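Trichothecene 3-O-acetyltransferase (Gibberella zeae, PDB 2RKV) transfers an acetyl group from acetyl-CoA to the C3 hydroxyl of trichothecene mycotoxins such as T-2 toxin and deoxynivalenol. Local coordinates at residues R102-I116 and K396-V408. Numbering follows the deposited sequence.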
loop_
_atom_site.group_PDB
_atom_site.type_symbol
_atom_site.label_atom_id
_atom_site.label_comp_id
_atom_site.label_asym_id
_atom_site.label_seq_id
_atom_site.Cartn_x
_atom_site.Cartn_y
_atom_site.Cartn_z
ATOM N N ARG A 102 4.911 -23.084 1.508
ATOM C CA ARG A 102 5.194 -23.363 2.913
ATOM C C ARG A 102 6.688 -23.571 3.164
ATOM O O ARG A 102 7.245 -22.998 4.104
ATOM C CB ARG A 102 4.375 -24.559 3.402
ATOM C CG ARG A 102 2.900 -24.233 3.533
ATOM C CD ARG A 102 2.044 -25.482 3.590
ATOM N NE ARG A 102 0.651 -25.155 3.876
ATOM C CZ ARG A 102 -0.341 -26.037 3.937
ATOM N NH1 ARG A 102 -0.109 -27.326 3.722
ATOM N NH2 ARG A 102 -1.574 -25.622 4.210
ATOM N N LYS A 103 7.334 -24.369 2.314
ATOM C CA LYS A 103 8.767 -24.650 2.463
ATOM C C LYS A 103 9.632 -23.382 2.370
ATOM O O LYS A 103 10.604 -23.229 3.123
ATOM C CB LYS A 103 9.219 -25.686 1.426
ATOM C CG LYS A 103 10.681 -26.080 1.520
ATOM N N ALA A 104 9.268 -22.478 1.460
ATOM C CA ALA A 104 10.031 -21.251 1.225
ATOM C C ALA A 104 9.591 -20.068 2.101
ATOM O O ALA A 104 10.184 -18.995 2.031
ATOM C CB ALA A 104 9.964 -20.865 -0.242
ATOM N N GLY A 105 8.552 -20.268 2.909
ATOM C CA GLY A 105 8.038 -19.216 3.792
ATOM C C GLY A 105 7.297 -18.094 3.081
ATOM O O GLY A 105 7.347 -16.937 3.505
ATOM N N TYR A 106 6.586 -18.443 2.006
ATOM C CA TYR A 106 5.758 -17.488 1.251
ATOM C C TYR A 106 6.538 -16.278 0.697
ATOM O O TYR A 106 6.201 -15.120 0.980
ATOM C CB TYR A 106 4.544 -17.032 2.087
ATOM C CG TYR A 106 3.932 -18.124 2.934
ATOM C CD1 TYR A 106 4.238 -18.230 4.295
ATOM C CD2 TYR A 106 3.062 -19.071 2.379
ATOM C CE1 TYR A 106 3.693 -19.232 5.083
ATOM C CE2 TYR A 106 2.500 -20.081 3.166
ATOM C CZ TYR A 106 2.834 -20.159 4.516
ATOM O OH TYR A 106 2.302 -21.136 5.325
ATOM N N PRO A 107 7.563 -16.535 -0.138
ATOM C CA PRO A 107 8.354 -15.432 -0.685
ATOM C C PRO A 107 7.607 -14.610 -1.726
ATOM O O PRO A 107 6.720 -15.128 -2.417
ATOM C CB PRO A 107 9.544 -16.147 -1.342
ATOM C CG PRO A 107 9.014 -17.465 -1.717
ATOM C CD PRO A 107 8.031 -17.841 -0.636
ATOM N N MET A 108 7.990 -13.339 -1.844
ATOM C CA MET A 108 7.383 -12.443 -2.821
ATOM C C MET A 108 7.499 -12.985 -4.244
ATOM O O MET A 108 6.590 -12.814 -5.062
ATOM C CB MET A 108 8.022 -11.061 -2.740
ATOM C CG MET A 108 7.123 -9.951 -3.251
ATOM S SD MET A 108 7.947 -8.375 -3.059
ATOM C CE MET A 108 6.563 -7.225 -3.161
ATOM N N ALA A 109 8.621 -13.648 -4.527
ATOM C CA ALA A 109 8.884 -14.199 -5.856
ATOM C C ALA A 109 7.848 -15.242 -6.292
ATOM O O ALA A 109 7.672 -15.472 -7.493
ATOM C CB ALA A 109 10.304 -14.783 -5.918
ATOM N N MET A 110 7.181 -15.877 -5.328
ATOM C CA MET A 110 6.134 -16.865 -5.639
ATOM C C MET A 110 4.747 -16.248 -5.847
ATOM O O MET A 110 3.780 -16.966 -6.131
ATOM C CB MET A 110 6.080 -17.961 -4.572
ATOM C CG MET A 110 7.218 -18.980 -4.683
ATOM S SD MET A 110 7.122 -20.225 -3.397
ATOM C CE MET A 110 8.667 -21.086 -3.696
ATOM N N PHE A 111 4.661 -14.926 -5.699
ATOM C CA PHE A 111 3.437 -14.182 -6.002
ATOM C C PHE A 111 3.724 -13.268 -7.192
ATOM O O PHE A 111 3.765 -12.041 -7.065
ATOM C CB PHE A 111 2.971 -13.353 -4.787
ATOM C CG PHE A 111 2.566 -14.166 -3.597
ATOM C CD1 PHE A 111 1.222 -14.500 -3.386
ATOM C CD2 PHE A 111 3.516 -14.589 -2.666
ATOM C CE1 PHE A 111 0.835 -15.245 -2.265
ATOM C CE2 PHE A 111 3.144 -15.337 -1.549
ATOM C CZ PHE A 111 1.800 -15.662 -1.341
ATOM N N ASP A 112 3.940 -13.876 -8.353
ATOM C CA ASP A 112 4.305 -13.132 -9.546
ATOM C C ASP A 112 3.056 -12.444 -10.102
ATOM O O ASP A 112 2.104 -13.119 -10.477
ATOM C CB ASP A 112 4.910 -14.105 -10.570
ATOM C CG ASP A 112 5.413 -13.413 -11.831
ATOM O OD1 ASP A 112 5.069 -12.243 -12.082
ATOM O OD2 ASP A 112 6.172 -14.073 -12.586
ATOM N N GLU A 113 3.056 -11.111 -10.144
ATOM C CA GLU A 113 1.856 -10.371 -10.572
ATOM C C GLU A 113 1.411 -10.788 -11.975
ATOM O O GLU A 113 0.235 -10.711 -12.295
ATOM C CB GLU A 113 2.063 -8.854 -10.537
ATOM C CG GLU A 113 3.116 -8.350 -11.534
ATOM C CD GLU A 113 3.092 -6.851 -11.741
ATOM O OE1 GLU A 113 2.216 -6.161 -11.157
ATOM O OE2 GLU A 113 3.963 -6.348 -12.496
ATOM N N ASN A 114 2.355 -11.220 -12.807
ATOM C CA ASN A 114 2.014 -11.621 -14.172
ATOM C C ASN A 114 1.231 -12.931 -14.225
ATOM O O ASN A 114 0.503 -13.189 -15.192
ATOM C CB ASN A 114 3.279 -11.681 -15.034
ATOM C CG ASN A 114 3.998 -10.345 -15.091
ATOM O OD1 ASN A 114 5.178 -10.251 -14.749
ATOM N ND2 ASN A 114 3.286 -9.303 -15.488
ATOM N N ILE A 115 1.350 -13.728 -13.161
ATOM C CA ILE A 115 0.731 -15.045 -13.078
ATOM C C ILE A 115 -0.527 -15.025 -12.196
ATOM O O ILE A 115 -1.538 -15.651 -12.542
ATOM C CB ILE A 115 1.749 -16.091 -12.559
ATOM C CG1 ILE A 115 2.968 -16.140 -13.492
ATOM C CG2 ILE A 115 1.108 -17.487 -12.417
ATOM C CD1 ILE A 115 4.092 -17.020 -12.980
ATOM N N ILE A 116 -0.470 -14.313 -11.067
ATOM C CA ILE A 116 -1.556 -14.397 -10.077
ATOM C C ILE A 116 -2.389 -13.109 -9.866
ATOM O O ILE A 116 -3.343 -13.119 -9.081
ATOM C CB ILE A 116 -1.067 -15.017 -8.715
ATOM C CG1 ILE A 116 0.142 -14.267 -8.131
ATOM C CG2 ILE A 116 -0.694 -16.506 -8.897
ATOM C CD1 ILE A 116 -0.121 -12.844 -7.694
ATOM N N LYS A 396 -9.281 -18.920 7.711
ATOM C CA LYS A 396 -8.669 -17.625 7.441
ATOM C C LYS A 396 -7.445 -17.788 6.534
ATOM O O LYS A 396 -6.925 -18.909 6.399
ATOM C CB LYS A 396 -8.278 -16.926 8.750
ATOM C CG LYS A 396 -9.411 -16.761 9.760
ATOM C CD LYS A 396 -10.616 -16.027 9.201
ATOM C CE LYS A 396 -11.620 -15.699 10.313
ATOM N NZ LYS A 396 -12.911 -15.245 9.730
ATOM N N PRO A 397 -6.968 -16.678 5.925
ATOM C CA PRO A 397 -5.762 -16.747 5.099
ATOM C C PRO A 397 -4.592 -17.372 5.845
ATOM O O PRO A 397 -4.405 -17.109 7.039
ATOM C CB PRO A 397 -5.447 -15.274 4.823
ATOM C CG PRO A 397 -6.781 -14.611 4.829
ATOM C CD PRO A 397 -7.511 -15.302 5.965
ATOM N N GLU A 398 -3.831 -18.204 5.138
ATOM C CA GLU A 398 -2.599 -18.779 5.660
ATOM C C GLU A 398 -1.476 -17.743 5.623
ATOM O O GLU A 398 -0.592 -17.731 6.497
ATOM C CB GLU A 398 -2.235 -20.028 4.850
ATOM C CG GLU A 398 -0.931 -20.673 5.241
ATOM C CD GLU A 398 -0.793 -22.078 4.679
ATOM O OE1 GLU A 398 -1.799 -22.819 4.650
ATOM O OE2 GLU A 398 0.327 -22.439 4.271
ATOM N N THR A 399 -1.523 -16.882 4.606
ATOM C CA THR A 399 -0.664 -15.706 4.522
ATOM C C THR A 399 -1.336 -14.607 3.696
ATOM O O THR A 399 -2.284 -14.866 2.946
ATOM C CB THR A 399 0.758 -16.017 3.958
ATOM O OG1 THR A 399 1.638 -14.915 4.242
ATOM C CG2 THR A 399 0.730 -16.265 2.434
ATOM N N VAL A 400 -0.827 -13.386 3.850
ATOM C CA VAL A 400 -1.316 -12.216 3.128
ATOM C C VAL A 400 -0.081 -11.481 2.630
ATOM O O VAL A 400 0.671 -10.917 3.426
ATOM C CB VAL A 400 -2.141 -11.282 4.043
ATOM C CG1 VAL A 400 -2.632 -10.070 3.265
ATOM C CG2 VAL A 400 -3.309 -12.048 4.686
ATOM N N ARG A 401 0.145 -11.521 1.323
ATOM C CA ARG A 401 1.385 -11.017 0.729
ATOM C C ARG A 401 1.137 -10.151 -0.501
ATOM O O ARG A 401 0.217 -10.413 -1.288
ATOM C CB ARG A 401 2.305 -12.180 0.315
ATOM C CG ARG A 401 2.660 -13.183 1.413
ATOM C CD ARG A 401 3.510 -12.553 2.524
ATOM N NE ARG A 401 4.612 -13.437 2.904
ATOM C CZ ARG A 401 5.073 -13.603 4.141
ATOM N NH1 ARG A 401 4.513 -12.979 5.176
ATOM N NH2 ARG A 401 6.101 -14.423 4.348
ATOM N N ARG A 402 1.966 -9.121 -0.665
ATOM C CA ARG A 402 1.931 -8.316 -1.869
ATOM C C ARG A 402 2.652 -9.024 -3.018
ATOM O O ARG A 402 3.798 -9.478 -2.846
ATOM C CB ARG A 402 2.578 -6.948 -1.644
ATOM C CG ARG A 402 2.075 -5.951 -2.660
ATOM C CD ARG A 402 3.092 -4.923 -3.141
ATOM N NE ARG A 402 2.402 -3.989 -4.034
ATOM C CZ ARG A 402 2.061 -4.264 -5.297
ATOM N NH1 ARG A 402 2.380 -5.433 -5.848
ATOM N NH2 ARG A 402 1.396 -3.365 -6.015
ATOM N N PRO A 403 2.005 -9.104 -4.200
ATOM C CA PRO A 403 2.725 -9.598 -5.388
ATOM C C PRO A 403 4.007 -8.836 -5.735
ATOM O O PRO A 403 4.104 -7.614 -5.555
ATOM C CB PRO A 403 1.694 -9.424 -6.516
ATOM C CG PRO A 403 0.372 -9.620 -5.801
ATOM C CD PRO A 403 0.594 -8.818 -4.517
ATOM N N ILE A 404 4.986 -9.576 -6.239
ATOM C CA ILE A 404 6.188 -8.970 -6.791
ATOM C C ILE A 404 5.871 -8.264 -8.117
ATOM O O ILE A 404 5.036 -8.728 -8.903
ATOM C CB ILE A 404 7.322 -10.025 -6.967
ATOM C CG1 ILE A 404 8.685 -9.346 -7.128
ATOM C CG2 ILE A 404 7.023 -10.997 -8.120
ATOM C CD1 ILE A 404 9.870 -10.292 -6.915
ATOM N N PHE A 405 6.526 -7.133 -8.336
ATOM C CA PHE A 405 6.463 -6.425 -9.601
ATOM C C PHE A 405 7.852 -5.864 -9.907
ATOM O O PHE A 405 8.844 -6.328 -9.319
ATOM C CB PHE A 405 5.340 -5.364 -9.617
ATOM C CG PHE A 405 5.478 -4.261 -8.586
ATOM C CD1 PHE A 405 5.742 -2.953 -8.992
ATOM C CD2 PHE A 405 5.273 -4.510 -7.224
ATOM C CE1 PHE A 405 5.848 -1.906 -8.057
ATOM C CE2 PHE A 405 5.369 -3.469 -6.276
ATOM C CZ PHE A 405 5.656 -2.161 -6.704
ATOM N N GLU A 406 7.941 -4.911 -10.830
ATOM C CA GLU A 406 9.242 -4.334 -11.168
ATOM C C GLU A 406 9.891 -3.765 -9.908
ATOM O O GLU A 406 9.205 -3.176 -9.070
ATOM C CB GLU A 406 9.112 -3.235 -12.226
ATOM C CG GLU A 406 8.795 -3.741 -13.638
ATOM C CD GLU A 406 7.310 -4.038 -13.870
ATOM O OE1 GLU A 406 6.477 -3.752 -12.974
ATOM O OE2 GLU A 406 6.982 -4.559 -14.961
ATOM N N PRO A 407 11.215 -3.952 -9.762
ATOM C CA PRO A 407 11.908 -3.285 -8.668
ATOM C C PRO A 407 11.740 -1.774 -8.775
ATOM O O PRO A 407 11.776 -1.220 -9.881
ATOM C CB PRO A 407 13.377 -3.679 -8.894
ATOM C CG PRO A 407 13.304 -4.965 -9.626
ATOM C CD PRO A 407 12.130 -4.796 -10.553
ATOM N N VAL A 408 11.523 -1.134 -7.633
ATOM C CA VAL A 408 11.437 0.314 -7.534
ATOM C C VAL A 408 12.333 0.689 -6.364
ATOM O O VAL A 408 11.953 0.501 -5.202
ATOM C CB VAL A 408 9.985 0.793 -7.258
ATOM C CG1 VAL A 408 9.929 2.312 -7.124
ATOM C CG2 VAL A 408 9.030 0.313 -8.353
HETATM O O HOH W 1 3.863 -3.639 -12.657
#
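The F111 ring and the aliphatic stem of R401 form the apolar centre: CB of R401 lies 3.9 Å from the centroid of the F111 ring and 17° off its normal, a CH-pi contact over one face, offset toward the rim. T399 does the same to Y106, its CB standing over the face of that ring while CG2 reaches CD2 of Y106. Beyond F111, CG of M108 packs on CB of I404 at 3.7 Å, and CD1 of I116 meets CG of P403. Two backbone bonds join the segments here: I404 N donates to F111 O (2.9 Å) and E113 N, weakly, to I404 O; flanking D112, they make its single parallel bridge to I404.

Bent at chi2 (-66°) and chi3, R401 turns back from the phenyl face to the turn after helix 98-104. Its NE gives Y106 O a straight bond of 3.0 Å, lying in both the guanidinium and carbonyl planes; NH2 adds a weak bond to O of G105, the positive-phi residue of a Schellman motif.

Polar groups close both ends. R102 grips E398 side-on, NE to OE2 and NH2 to OE1, both 2.8 Å, on syn lone pairs with the guanidinium and carboxylate planes 13° apart. Y106 OH donates to the anti side of the same OE2 at 2.6 Å, so OE2 takes two bonds and the carboxylate three, which should hold it against rotation. At the far end, E113 and E406 share a bridging water, and K120 forms salt bridges to both, probably offsetting their like charges.

Strand 399-401 edges the five-stranded mixed sheet beside strand 20-28; the contact packs the loop between helices 98-104 and 113-116 against this strand and its continuation toward F405, near the bound T-2 toxin, within a BAHD-superfamily acyltransferase fold.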